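Local coordinates for enoyl-CoA hydratase/isomerase (Mycobacterium abscessus, PDB 3QXZ), which probably acts as an enoyl-CoA hydratase or isomerase, a crotonase-family enzyme working on the double bond of fatty acyl-CoA substrates, at residues Glu11-Gly16 with Pro50-Ile55; Val19-Gly24 with Thr58-Ala63; Ala42-Asp47 with Val90-Phe95; Pro100-Val105 with Ala120-Leu125; Ala201-Pro206 with Arg257-Ala262. All blocks are in the same frame, centred on the assembly; numbering follows the deposited sequence.

Contact 1 of 5, residues Glu11-Gly16 with Pro50-Ile55. With K (potassium ion), chain D; EDO (1,2-ethanediol), chain H.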
# COMPACT_ATOMS: atom_id res chain seq x y z
N GLU A 11 28.47 6.20 16.89
CA GLU A 11 28.66 5.18 15.87
C GLU A 11 29.57 4.06 16.37
O GLU A 11 30.62 4.32 16.97
CB GLU A 11 29.24 5.81 14.60
CG GLU A 11 29.46 4.81 13.47
CD GLU A 11 30.07 5.46 12.25
OE1 GLU A 11 29.55 6.49 11.80
OE2 GLU A 11 31.10 4.94 11.77
N GLU A 12 29.15 2.83 16.11
CA GLU A 12 29.96 1.65 16.42
C GLU A 12 29.80 0.64 15.30
O GLU A 12 28.66 0.33 14.92
CB GLU A 12 29.51 1.03 17.74
CG GLU A 12 30.36 -0.16 18.22
CD GLU A 12 29.77 -0.82 19.46
OE1 GLU A 12 29.38 -0.09 20.40
OE2 GLU A 12 29.69 -2.06 19.48
N ILE A 13 30.90 0.13 14.76
CA ILE A 13 30.87 -0.87 13.70
C ILE A 13 31.51 -2.14 14.22
O ILE A 13 32.65 -2.11 14.70
CB ILE A 13 31.63 -0.41 12.45
CG1 ILE A 13 31.17 0.98 12.00
CG2 ILE A 13 31.49 -1.48 11.33
CD1 ILE A 13 31.99 1.56 10.86
N ARG A 14 30.78 -3.25 14.13
CA ARG A 14 31.30 -4.55 14.54
C ARG A 14 30.70 -5.66 13.69
O ARG A 14 29.48 -5.72 13.50
CB ARG A 14 31.03 -4.79 16.03
N ASP A 15 31.57 -6.52 13.18
CA ASP A 15 31.17 -7.71 12.42
C ASP A 15 30.16 -7.40 11.31
O ASP A 15 29.16 -8.08 11.16
CB ASP A 15 30.63 -8.80 13.36
CG ASP A 15 31.64 -9.22 14.43
OD1 ASP A 15 32.85 -9.16 14.16
OD2 ASP A 15 31.20 -9.59 15.54
N GLY A 16 30.45 -6.34 10.56
CA GLY A 16 29.64 -5.99 9.41
C GLY A 16 28.40 -5.15 9.67
O GLY A 16 27.72 -4.80 8.73
N PRO A 50 32.84 -0.81 2.30
CA PRO A 50 32.48 -2.16 1.86
C PRO A 50 32.31 -3.14 3.02
O PRO A 50 31.62 -4.15 2.88
CB PRO A 50 33.68 -2.59 0.99
CG PRO A 50 34.80 -1.79 1.50
CD PRO A 50 34.21 -0.45 1.86
N ALA A 51 32.91 -2.81 4.16
CA ALA A 51 32.86 -3.67 5.34
C ALA A 51 31.52 -3.57 6.07
O ALA A 51 31.22 -4.40 6.92
CB ALA A 51 33.99 -3.32 6.29
N VAL A 52 30.73 -2.55 5.75
CA VAL A 52 29.44 -2.34 6.42
C VAL A 52 28.32 -2.95 5.58
O VAL A 52 28.02 -2.47 4.47
CB VAL A 52 29.17 -0.86 6.73
CG1 VAL A 52 27.75 -0.68 7.31
CG2 VAL A 52 30.21 -0.29 7.72
N ARG A 53 27.73 -4.01 6.10
CA ARG A 53 26.66 -4.75 5.42
C ARG A 53 25.27 -4.22 5.74
O ARG A 53 24.36 -4.31 4.89
CB ARG A 53 26.73 -6.24 5.78
CG ARG A 53 27.99 -6.98 5.24
CD ARG A 53 28.10 -6.99 3.71
NE ARG A 53 26.79 -7.24 3.14
CZ ARG A 53 26.16 -8.40 3.12
NH1 ARG A 53 26.75 -9.55 3.49
NH2 ARG A 53 24.91 -8.43 2.68
N VAL A 54 25.09 -3.69 6.95
CA VAL A 54 23.78 -3.20 7.42
C VAL A 54 24.03 -2.06 8.38
O VAL A 54 25.01 -2.10 9.16
CB VAL A 54 22.98 -4.31 8.18
CG1 VAL A 54 21.60 -3.82 8.59
CG2 VAL A 54 22.86 -5.58 7.38
N ILE A 55 23.13 -1.08 8.35
CA ILE A 55 23.13 0.02 9.30
C ILE A 55 21.89 -0.09 10.18
O ILE A 55 20.78 -0.24 9.67
CB ILE A 55 23.12 1.38 8.57
CG1 ILE A 55 24.36 1.53 7.68
CG2 ILE A 55 22.99 2.54 9.56
CD1 ILE A 55 24.21 2.54 6.53
K K D . 28.30 -0.36 2.88
C1 EDO H . 25.38 -3.48 0.35
O1 EDO H . 24.37 -4.48 0.43
C2 EDO H . 26.15 -3.54 1.66
O2 EDO H . 26.95 -4.74 1.74
O HOH W 1 28.83 -1.72 0.58
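Gly16 meets Ala51, Val52 and Arg53 with backbone atoms alone, yet more of its surface is covered here than that of any other residue in the pair. Its carbonyl O takes two N-H groups: a short bond of 2.7 Å from Arg53 N to Gly16 O, and a long, weak one from Val54 N. Beside these bonds, Gly16 CA lies 3.4 Å from Ala51 O in a C-H...O contact. Asp15 and Gly16, both with positive phi, make the turn that joins antiparallel strands 8-14 and 17-23 into a beta hairpin.

Val52 adds the apolar part. Its CG2, anti to its own carbonyl carbon, touches Ile13 CG2 at 4.0 Å and Ile13 CD1 at 4.1 Å, the two side chains crossing at about a right angle. The carbonyl of the same valine works elsewhere: Val52 O binds the potassium ion at 2.6 Å, alongside a water, Thr99 OG1 and the carbonyl oxygens of Leu46, Asp47 and Asp49.

In the mixed sheet, strand 17-23 runs between strands 8-14 and 54-59, and its Ala18 touches both Ile13 and Val52. Leu46 of helix 33-48 packs against Ile13, while Ala197 and Ile200 of helix 186-203 cover Val54.

Contact 2 of 5, residues Val19-Gly24 with Thr58-Ala63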
# COMPACT_ATOMS: atom_id res chain seq x y z
N VAL A 19 26.05 0.51 14.01
CA VAL A 19 24.96 1.03 14.83
C VAL A 19 25.18 2.52 15.03
O VAL A 19 26.22 2.95 15.54
CB VAL A 19 24.86 0.30 16.21
CG1 VAL A 19 23.69 0.86 17.02
CG2 VAL A 19 24.69 -1.20 16.01
N LEU A 20 24.19 3.30 14.60
CA LEU A 20 24.12 4.73 14.84
C LEU A 20 23.12 5.01 15.94
O LEU A 20 21.96 4.56 15.87
CB LEU A 20 23.69 5.46 13.57
CG LEU A 20 24.66 5.41 12.39
CD1 LEU A 20 24.01 6.02 11.18
CD2 LEU A 20 25.96 6.16 12.73
N THR A 21 23.55 5.76 16.96
CA THR A 21 22.69 6.08 18.09
C THR A 21 22.49 7.58 18.22
O THR A 21 23.47 8.34 18.27
CB THR A 21 23.28 5.53 19.41
OG1 THR A 21 23.51 4.12 19.28
CG2 THR A 21 22.30 5.76 20.56
N LEU A 22 21.22 7.99 18.26
CA LEU A 22 20.84 9.38 18.49
C LEU A 22 20.89 9.58 20.00
O LEU A 22 20.12 8.98 20.73
CB LEU A 22 19.43 9.66 17.94
CG LEU A 22 19.18 9.26 16.49
CD1 LEU A 22 17.71 9.44 16.15
CD2 LEU A 22 20.04 10.04 15.52
N HIS A 23 21.82 10.42 20.45
CA HIS A 23 22.15 10.51 21.87
C HIS A 23 21.98 11.92 22.43
O HIS A 23 22.88 12.76 22.30
CB HIS A 23 23.57 9.99 22.11
CG HIS A 23 24.00 10.03 23.55
ND1 HIS A 23 23.83 8.96 24.40
CD2 HIS A 23 24.60 11.01 24.28
CE1 HIS A 23 24.30 9.28 25.60
NE2 HIS A 23 24.77 10.52 25.55
N GLY A 24 20.82 12.18 23.02
CA GLY A 24 20.52 13.46 23.67
C GLY A 24 19.66 13.25 24.90
O GLY A 24 18.47 13.58 24.88
N THR A 58 19.20 3.81 16.00
CA THR A 58 18.51 3.66 17.28
C THR A 58 18.71 4.91 18.14
O THR A 58 19.48 5.79 17.76
CB THR A 58 18.96 2.35 17.98
OG1 THR A 58 17.96 1.94 18.91
CG2 THR A 58 20.32 2.50 18.66
N GLY A 59 17.98 5.00 19.25
CA GLY A 59 18.13 6.13 20.18
C GLY A 59 18.60 5.73 21.56
O GLY A 59 18.37 4.61 22.01
N ALA A 60 19.25 6.67 22.25
CA ALA A 60 19.61 6.44 23.65
C ALA A 60 18.32 6.29 24.46
O ALA A 60 17.46 7.17 24.41
CB ALA A 60 20.43 7.61 24.18
N PRO A 61 18.16 5.19 25.22
CA PRO A 61 16.92 5.00 25.98
C PRO A 61 16.63 6.19 26.91
O PRO A 61 17.57 6.80 27.43
CB PRO A 61 17.19 3.71 26.77
CG PRO A 61 18.10 2.95 25.90
CD PRO A 61 19.02 3.99 25.27
N PRO A 62 15.35 6.49 27.16
CA PRO A 62 14.17 5.70 26.82
C PRO A 62 13.51 6.04 25.47
O PRO A 62 12.45 5.50 25.17
CB PRO A 62 13.21 6.04 27.96
CG PRO A 62 13.52 7.47 28.25
CD PRO A 62 14.99 7.67 27.98
N ALA A 63 14.10 6.93 24.69
CA ALA A 63 13.43 7.40 23.48
C ALA A 63 14.18 7.03 22.21
O ALA A 63 15.37 6.71 22.24
CB ALA A 63 13.24 8.90 23.57
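Thr21 and Thr58 pair across two parallel strands, the first and last elements of a beta-alpha-beta unit whose connecting helix is 33-48. The tight part is the backbone. Thr58 N donates to Leu20 O at 2.9 Å, Leu22 N to Thr58 O at 2.8 Å, and Ala60 N to Leu22 O at 2.9 Å, so that Thr58 is held through both its N-H and its carbonyl. Thr21 CG2 packs close by, 3.6 Å from Ala60 N.

The threonine side chains lie side by side and point the same way. Thr58 OG1 stands anti to the backbone N (chi1 -157°) and bonds to Ala104 O on the following strand; its methyl CG2 is left facing strand 17-23, 3.6 Å from Thr21 OG1 and 4.1 Å from Val19 CG1. On the buried face of strand 17-23, Leu20 and Leu22 pack on helix 33-48.

Past Ala60 the pairing ends and a looser margin begins. The chain leaves through the exposed Pro61 and Pro62, joined by a cis peptide. The partly exposed His23, whose ring also stacks with that of His10, keeps just a glancing touch: Ala60 CB approaches the imidazole obliquely, 3.7 Å from His23 ND1.

Contact 3 of 5, residues Ala42-Asp47 with Val90-Phe95. With K (potassium ion), chain D; EDO (1,2-ethanediol), chain I.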
# COMPACT_ATOMS: atom_id res chain seq x y z
N ALA A 42 27.02 10.38 7.91
CA ALA A 42 27.28 9.01 8.36
C ALA A 42 26.66 8.00 7.40
O ALA A 42 27.29 7.01 7.05
CB ALA A 42 26.77 8.79 9.78
N TYR A 43 25.42 8.23 6.97
CA TYR A 43 24.79 7.35 5.97
C TYR A 43 25.68 7.23 4.73
O TYR A 43 25.90 6.13 4.23
CB TYR A 43 23.42 7.88 5.56
CG TYR A 43 22.29 7.50 6.47
CD1 TYR A 43 22.33 6.34 7.24
CD2 TYR A 43 21.16 8.29 6.53
CE1 TYR A 43 21.25 5.97 8.05
CE2 TYR A 43 20.07 7.94 7.36
CZ TYR A 43 20.15 6.79 8.11
OH TYR A 43 19.08 6.41 8.91
N GLN A 44 26.20 8.35 4.23
CA GLN A 44 26.99 8.30 3.01
C GLN A 44 28.30 7.52 3.21
O GLN A 44 28.66 6.65 2.40
CB GLN A 44 27.29 9.71 2.48
CG GLN A 44 28.01 9.66 1.11
CD GLN A 44 27.14 9.04 0.04
OE1 GLN A 44 26.13 9.61 -0.36
NE2 GLN A 44 27.53 7.84 -0.43
N ARG A 45 29.01 7.81 4.30
CA ARG A 45 30.28 7.15 4.57
C ARG A 45 30.08 5.65 4.80
O ARG A 45 30.84 4.84 4.27
CB ARG A 45 30.96 7.82 5.78
CG ARG A 45 32.21 7.10 6.25
CD ARG A 45 32.92 7.88 7.36
NE ARG A 45 31.99 8.36 8.37
CZ ARG A 45 31.44 7.61 9.32
NH1 ARG A 45 31.73 6.31 9.41
NH2 ARG A 45 30.60 8.17 10.19
N LEU A 46 29.06 5.29 5.57
CA LEU A 46 28.80 3.90 5.88
C LEU A 46 28.34 3.15 4.64
O LEU A 46 28.69 1.98 4.45
CB LEU A 46 27.79 3.76 7.04
CG LEU A 46 28.28 4.29 8.39
CD1 LEU A 46 27.13 4.32 9.38
CD2 LEU A 46 29.44 3.46 8.92
N ASP A 47 27.57 3.81 3.78
CA ASP A 47 27.17 3.19 2.53
C ASP A 47 28.39 2.85 1.68
O ASP A 47 28.46 1.76 1.09
CB ASP A 47 26.18 4.07 1.74
CG ASP A 47 25.42 3.29 0.68
OD1 ASP A 47 25.13 2.10 0.89
OD2 ASP A 47 25.10 3.89 -0.35
N VAL A 90 18.05 15.51 6.30
CA VAL A 90 18.97 14.37 6.29
C VAL A 90 19.13 13.92 4.85
O VAL A 90 18.16 13.44 4.24
CB VAL A 90 18.48 13.22 7.18
CG1 VAL A 90 19.39 12.01 7.03
CG2 VAL A 90 18.40 13.67 8.62
N GLN A 91 20.32 14.11 4.30
CA GLN A 91 20.62 13.77 2.92
C GLN A 91 22.02 13.14 2.89
O GLN A 91 22.96 13.69 3.47
CB GLN A 91 20.55 15.01 2.03
CG GLN A 91 19.14 15.62 1.98
CD GLN A 91 19.05 16.85 1.11
OE1 GLN A 91 19.55 16.87 -0.02
NE2 GLN A 91 18.38 17.88 1.61
N PRO A 92 22.17 11.97 2.25
CA PRO A 92 21.13 11.20 1.57
C PRO A 92 20.15 10.59 2.56
O PRO A 92 20.47 10.44 3.76
CB PRO A 92 21.92 10.08 0.90
CG PRO A 92 23.09 9.88 1.79
CD PRO A 92 23.47 11.29 2.19
N ALA A 93 18.98 10.24 2.05
CA ALA A 93 17.96 9.52 2.84
C ALA A 93 18.39 8.05 2.88
O ALA A 93 19.06 7.55 1.98
CB ALA A 93 16.62 9.63 2.18
N ALA A 94 17.98 7.34 3.92
CA ALA A 94 18.36 5.94 4.07
C ALA A 94 17.95 5.11 2.84
O ALA A 94 18.68 4.19 2.44
CB ALA A 94 17.76 5.36 5.34
N PHE A 95 16.79 5.43 2.25
CA PHE A 95 16.27 4.66 1.12
C PHE A 95 17.03 4.92 -0.20
O PHE A 95 16.74 4.27 -1.20
CB PHE A 95 14.74 4.84 0.95
CG PHE A 95 14.33 6.25 0.66
CD1 PHE A 95 14.48 6.79 -0.62
CD2 PHE A 95 13.80 7.04 1.68
CE1 PHE A 95 14.13 8.12 -0.88
CE2 PHE A 95 13.43 8.37 1.42
CZ PHE A 95 13.59 8.91 0.16
K K D . 28.30 -0.36 2.88
C1 EDO I . 23.51 7.68 -1.77
O1 EDO I . 24.17 8.88 -2.19
C2 EDO I . 24.25 6.47 -2.34
O2 EDO I . 25.43 6.21 -1.57
O HOH W 1 28.83 -1.72 0.58
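Gln44, which leans on the ring of Pro92, joins Asp47 in gripping one hydroxyl of a 1,2-ethanediol molecule: Gln44 NE2 donates to its O2 at 2.9 Å, and that O2 donates in turn to Asp47 OD2 at 2.6 Å. The diol's other hydroxyl, O1, donates to Gln44 OE1 at 2.8 Å, and the amide is thereby engaged at both ends. The diol probably comes from the crystallisation liquor. All this happens on helix 33-48, the crossover helix of the beta-alpha-beta unit formed with strands 17-23 and 54-59 in the crotonase fold, where it meets the loop leading to strand 101-105.

Gln44 CG is anti to the backbone N (chi1 -174°), and the chain then bends at chi2; OE1 of the amide lies 3.7 Å from Pro92 CG. Pro92 itself follows a cis peptide bond.

Tyr43 has the most surface covered of any residue here, its ring reaching into the loop. Ala94 CA stands over one face, displaced toward the rim, and Val90 CG1 comes in obliquely. Pro92 O lies at the ring edge near its plane; this buried carbonyl has no hydrogen-bonding partner in the model, so the tyrosine C-H edge is what faces it. Ile55 and Leu57 of strand 54-59 also touch Tyr43.

At the far end of the segment, Leu46 O and Asp47 O bind the potassium ion, each at 2.8 Å. Back on the tyrosine, the methyl of Ala94 finishes the apolar contact, with CB 3.9 Å from Tyr43 CZ.

Contact 4 of 5, residues Pro100-Val105 with Ala120-Leu125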
# COMPACT_ATOMS: atom_id res chain seq x y z
N PRO A 100 21.30 -1.87 3.41
CA PRO A 100 20.06 -1.94 4.19
C PRO A 100 20.15 -1.16 5.49
O PRO A 100 21.22 -1.13 6.15
CB PRO A 100 19.93 -3.44 4.48
CG PRO A 100 20.57 -4.10 3.28
CD PRO A 100 21.78 -3.21 3.02
N VAL A 101 19.03 -0.53 5.85
CA VAL A 101 18.94 0.27 7.07
C VAL A 101 17.74 -0.21 7.87
O VAL A 101 16.61 -0.24 7.34
CB VAL A 101 18.79 1.78 6.74
CG1 VAL A 101 18.55 2.59 8.02
CG2 VAL A 101 20.05 2.30 6.04
N ILE A 102 17.97 -0.59 9.12
CA ILE A 102 16.93 -0.99 10.05
C ILE A 102 16.83 0.05 11.16
O ILE A 102 17.85 0.39 11.78
CB ILE A 102 17.26 -2.36 10.69
CG1 ILE A 102 17.42 -3.45 9.62
CG2 ILE A 102 16.18 -2.75 11.74
CD1 ILE A 102 18.02 -4.78 10.16
N ALA A 103 15.63 0.58 11.39
CA ALA A 103 15.39 1.50 12.51
C ALA A 103 14.88 0.71 13.70
O ALA A 103 13.77 0.11 13.66
CB ALA A 103 14.42 2.60 12.10
N ALA A 104 15.72 0.66 14.73
CA ALA A 104 15.37 0.05 16.01
C ALA A 104 14.77 1.16 16.86
O ALA A 104 15.48 1.89 17.57
CB ALA A 104 16.62 -0.57 16.66
N VAL A 105 13.45 1.34 16.70
CA VAL A 105 12.72 2.44 17.31
C VAL A 105 12.36 2.02 18.74
O VAL A 105 11.30 1.46 19.02
CB VAL A 105 11.50 2.86 16.47
CG1 VAL A 105 10.84 4.07 17.06
CG2 VAL A 105 11.93 3.17 15.02
N ALA A 120 13.88 4.30 6.79
CA ALA A 120 14.52 2.99 6.91
C ALA A 120 13.75 1.92 6.13
O ALA A 120 12.54 2.05 5.88
CB ALA A 120 14.65 2.57 8.38
N ASP A 121 14.45 0.86 5.73
CA ASP A 121 13.78 -0.25 5.05
C ASP A 121 12.81 -0.98 5.96
O ASP A 121 11.73 -1.41 5.53
CB ASP A 121 14.84 -1.23 4.54
CG ASP A 121 15.83 -0.57 3.62
OD1 ASP A 121 15.37 0.07 2.64
OD2 ASP A 121 17.05 -0.67 3.87
N ILE A 122 13.23 -1.12 7.21
CA ILE A 122 12.57 -1.99 8.18
C ILE A 122 12.51 -1.23 9.51
O ILE A 122 13.47 -0.55 9.88
CB ILE A 122 13.38 -3.30 8.33
CG1 ILE A 122 13.40 -4.08 7.00
CG2 ILE A 122 12.87 -4.16 9.53
CD1 ILE A 122 14.55 -5.13 6.87
N ARG A 123 11.37 -1.31 10.19
CA ARG A 123 11.19 -0.69 11.51
C ARG A 123 10.70 -1.71 12.53
O ARG A 123 9.75 -2.45 12.28
CB ARG A 123 10.17 0.46 11.45
CG ARG A 123 10.77 1.80 11.03
CD ARG A 123 9.72 2.85 10.61
NE ARG A 123 8.98 2.38 9.43
CZ ARG A 123 9.50 2.30 8.22
NH1 ARG A 123 10.73 2.75 7.95
NH2 ARG A 123 8.78 1.73 7.27
N ILE A 124 11.35 -1.70 13.69
CA ILE A 124 10.88 -2.45 14.85
C ILE A 124 10.59 -1.41 15.91
O ILE A 124 11.48 -0.60 16.24
CB ILE A 124 11.94 -3.46 15.32
CG1 ILE A 124 12.26 -4.46 14.20
CG2 ILE A 124 11.45 -4.20 16.59
CD1 ILE A 124 13.41 -5.43 14.58
N LEU A 125 9.35 -1.40 16.42
CA LEU A 125 8.90 -0.37 17.38
C LEU A 125 8.65 -0.91 18.78
O LEU A 125 8.15 -2.03 18.95
CB LEU A 125 7.64 0.36 16.87
CG LEU A 125 7.83 1.61 16.00
CD1 LEU A 125 8.59 1.32 14.71
CD2 LEU A 125 6.46 2.23 15.67
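Two neighbouring parallel strands, 101-105 and 122-126, run side by side with Ile102 against Ile122 and Val105 against Leu125; the axes of residues 101-105 and 122-125 approach to 4.8 Å and lie 12° from parallel. Three backbone bonds alternate between them: Ala103 N to Ile122 O, Ile124 N to Ala103 O at 3.0 Å, and Val105 N to Ile124 O.

Where the pairing starts, a side chain joins in. Asp121 OD2 accepts Val101 N at 2.8 Å, met on the anti side of the carboxylate and 24° out of its plane, and Asp121 N returns a bond to Val101 O. Lys213 forms a salt bridge with the same OD2 and Trp217 NE1 binds OD1, which would probably keep the buried acid charged.

Both strands belong to the mixed sheet of the crotonase fold, with 54-59 flanking 101-105 and 182-184 flanking 122-126. On one face, Ile102 and Ile122 are covered by Met196 of helix 186-203. On the other, Ala103 CB lies 3.7 Å from Ala120 CB and 3.9 Å from Arg123 CG, while Val105 CB meets Leu125 CD1 at 3.7 Å, those two side chains pointing the same way. Ala157, Ala160 and Glu161 of the second subunit pack on Arg123, Asp121 and Ile122.

Contact 5 of 5, residues Ala201-Pro206 with Arg257-Ala262. With EDO (1,2-ethanediol), chain H.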
# COMPACT_ATOMS: atom_id res chain seq x y z
N ALA A 201 24.07 -9.75 7.33
CA ALA A 201 25.52 -9.64 7.12
C ALA A 201 26.15 -10.99 6.86
O ALA A 201 27.08 -11.10 6.06
CB ALA A 201 26.18 -8.99 8.30
N THR A 202 25.63 -12.02 7.52
CA THR A 202 26.17 -13.38 7.38
C THR A 202 25.59 -14.10 6.16
O THR A 202 26.33 -14.67 5.36
CB THR A 202 25.88 -14.18 8.65
OG1 THR A 202 26.48 -13.49 9.75
CG2 THR A 202 26.46 -15.60 8.54
N ASN A 203 24.27 -14.06 6.00
CA ASN A 203 23.58 -14.98 5.10
C ASN A 203 23.01 -14.41 3.83
O ASN A 203 22.49 -15.17 3.01
CB ASN A 203 22.49 -15.73 5.87
CG ASN A 203 23.08 -16.60 6.95
OD1 ASN A 203 23.97 -17.41 6.70
ND2 ASN A 203 22.62 -16.40 8.17
N VAL A 204 23.12 -13.09 3.65
CA VAL A 204 22.61 -12.45 2.43
C VAL A 204 23.80 -11.90 1.64
O VAL A 204 24.67 -11.23 2.20
CB VAL A 204 21.62 -11.32 2.80
CG1 VAL A 204 21.25 -10.47 1.56
CG2 VAL A 204 20.37 -11.91 3.48
N ALA A 205 23.86 -12.21 0.35
CA ALA A 205 25.01 -11.78 -0.46
C ALA A 205 25.06 -10.25 -0.56
O ALA A 205 24.01 -9.61 -0.70
CB ALA A 205 24.97 -12.40 -1.85
N PRO A 206 26.26 -9.64 -0.50
CA PRO A 206 26.34 -8.16 -0.50
C PRO A 206 25.73 -7.52 -1.74
O PRO A 206 24.94 -6.57 -1.63
CB PRO A 206 27.85 -7.86 -0.40
CG PRO A 206 28.55 -9.18 -0.44
CD PRO A 206 27.57 -10.29 -0.28
N ARG A 257 27.35 -25.19 5.42
CA ARG A 257 28.37 -24.28 5.97
C ARG A 257 27.98 -22.83 5.68
O ARG A 257 27.18 -22.58 4.77
CB ARG A 257 29.75 -24.60 5.37
CG ARG A 257 29.84 -24.35 3.86
CD ARG A 257 31.18 -24.76 3.25
NE ARG A 257 31.09 -24.69 1.79
CZ ARG A 257 31.19 -23.56 1.09
NH1 ARG A 257 31.40 -22.41 1.70
NH2 ARG A 257 31.08 -23.58 -0.23
N PRO A 258 28.53 -21.85 6.44
CA PRO A 258 28.22 -20.45 6.13
C PRO A 258 28.77 -20.06 4.76
O PRO A 258 29.85 -20.51 4.37
CB PRO A 258 28.95 -19.67 7.23
CG PRO A 258 29.11 -20.66 8.36
CD PRO A 258 29.40 -21.96 7.64
N PRO A 259 28.04 -19.20 4.02
CA PRO A 259 28.56 -18.77 2.73
C PRO A 259 29.78 -17.84 2.90
O PRO A 259 29.84 -17.09 3.87
CB PRO A 259 27.37 -18.04 2.10
CG PRO A 259 26.54 -17.56 3.26
CD PRO A 259 26.71 -18.63 4.33
N ARG A 260 30.72 -17.94 1.97
CA ARG A 260 31.91 -17.09 1.95
C ARG A 260 31.73 -16.08 0.83
O ARG A 260 32.21 -16.28 -0.27
CB ARG A 260 33.17 -17.95 1.73
CG ARG A 260 33.34 -19.02 2.77
CD ARG A 260 34.62 -19.80 2.56
NE ARG A 260 34.79 -20.81 3.60
CZ ARG A 260 35.96 -21.30 3.99
NH1 ARG A 260 37.10 -20.89 3.43
NH2 ARG A 260 36.00 -22.20 4.96
N TRP A 261 31.02 -15.00 1.13
CA TRP A 261 30.72 -14.03 0.08
C TRP A 261 31.95 -13.23 -0.34
O TRP A 261 32.74 -12.80 0.51
CB TRP A 261 29.62 -13.07 0.53
CG TRP A 261 28.35 -13.65 1.02
CD1 TRP A 261 27.79 -13.43 2.24
CD2 TRP A 261 27.43 -14.50 0.31
NE1 TRP A 261 26.59 -14.08 2.35
CE2 TRP A 261 26.32 -14.74 1.17
CE3 TRP A 261 27.43 -15.08 -0.97
CZ2 TRP A 261 25.23 -15.53 0.79
CZ3 TRP A 261 26.34 -15.89 -1.35
CH2 TRP A 261 25.26 -16.10 -0.46
N ALA A 262 32.08 -13.01 -1.65
CA ALA A 262 33.17 -12.18 -2.19
C ALA A 262 32.70 -10.79 -2.57
O ALA A 262 33.52 -9.86 -2.61
CB ALA A 262 33.79 -12.85 -3.40
C1 EDO H . 25.38 -3.48 0.35
O1 EDO H . 24.37 -4.48 0.43
C2 EDO H . 26.15 -3.54 1.66
O2 EDO H . 26.95 -4.74 1.74
O HOH W 2 28.66 -15.97 5.96
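Trp261 lays one face of its indole over Ala205, while Pro259, two residues earlier in its own chain, covers the opposite face. Ala205 CA sits 3.6 Å above the centre of the ring system, and Ala205 CB makes a CH-pi contact, 3.7 Å from the centroid of the six-membered ring and only 8° off its normal. On the other face Pro259 CB lies toward the rim. Trp261 CG stands anti to the carbonyl carbon (chi1 -54°), beside the backbone N. Pro206 crosses Trp261 obliquely near the root of the side chain, Pro206 CD being 3.5 Å from Trp261 CB.

Around the edge the ring meets the end of helix 186-203. Asn203 O lies near the ring plane, 3.5 Å from Trp261 CZ2, and Trp261 NE1 gives a weak, bent hydrogen bond to Thr202 O at 3.1 Å. Pro259 turns its ring toward the same helix end: its CG is 3.6 Å from Thr202 O, and its CD approaches Asn203 OD1, the two side chains crossing at about a right angle. Asn203 ND2 is bonded to Asp199, one turn back.

Val204 leaves the helical path and Ala205 is the N-cap residue of helix 206-222, so the tryptophan packs against the junction between two helices. Arg137 of the second subunit also packs on Trp261 and Asn203.

Water 2 donates to both Thr202 O, at 2.7 Å, and Pro259 O. Thr202 O therefore receives a water and an indole N-H, but the indole bond is weak, which implies that the contact rests chiefly on apolar packing of Ala205 and Pro206 against the tryptophan.

Contacts 1, 2 and 4 lie in one mixed sheet. Strand 54-59 serves both contact 1 and contact 2, whose centres are about 17 Å apart, and pairs with contact 4 through Ile55 O and Ile102 N, 2.9 Å apart. Contact 3 brings in the crossover helix, tied to contact 1 by a salt bridge of 2.6 Å between Glu11 OE1 and Arg45 NH2 and by the potassium ion they share. Contact 5 is peripheral, about 29 Å from contact 2 between centres, but Arg53 NH2 reaches Val204 O at 2.9 Å, and one 1,2-ethanediol bonds to both Arg53 and Pro206. Contacts 4 and 5 both touch the second subunit.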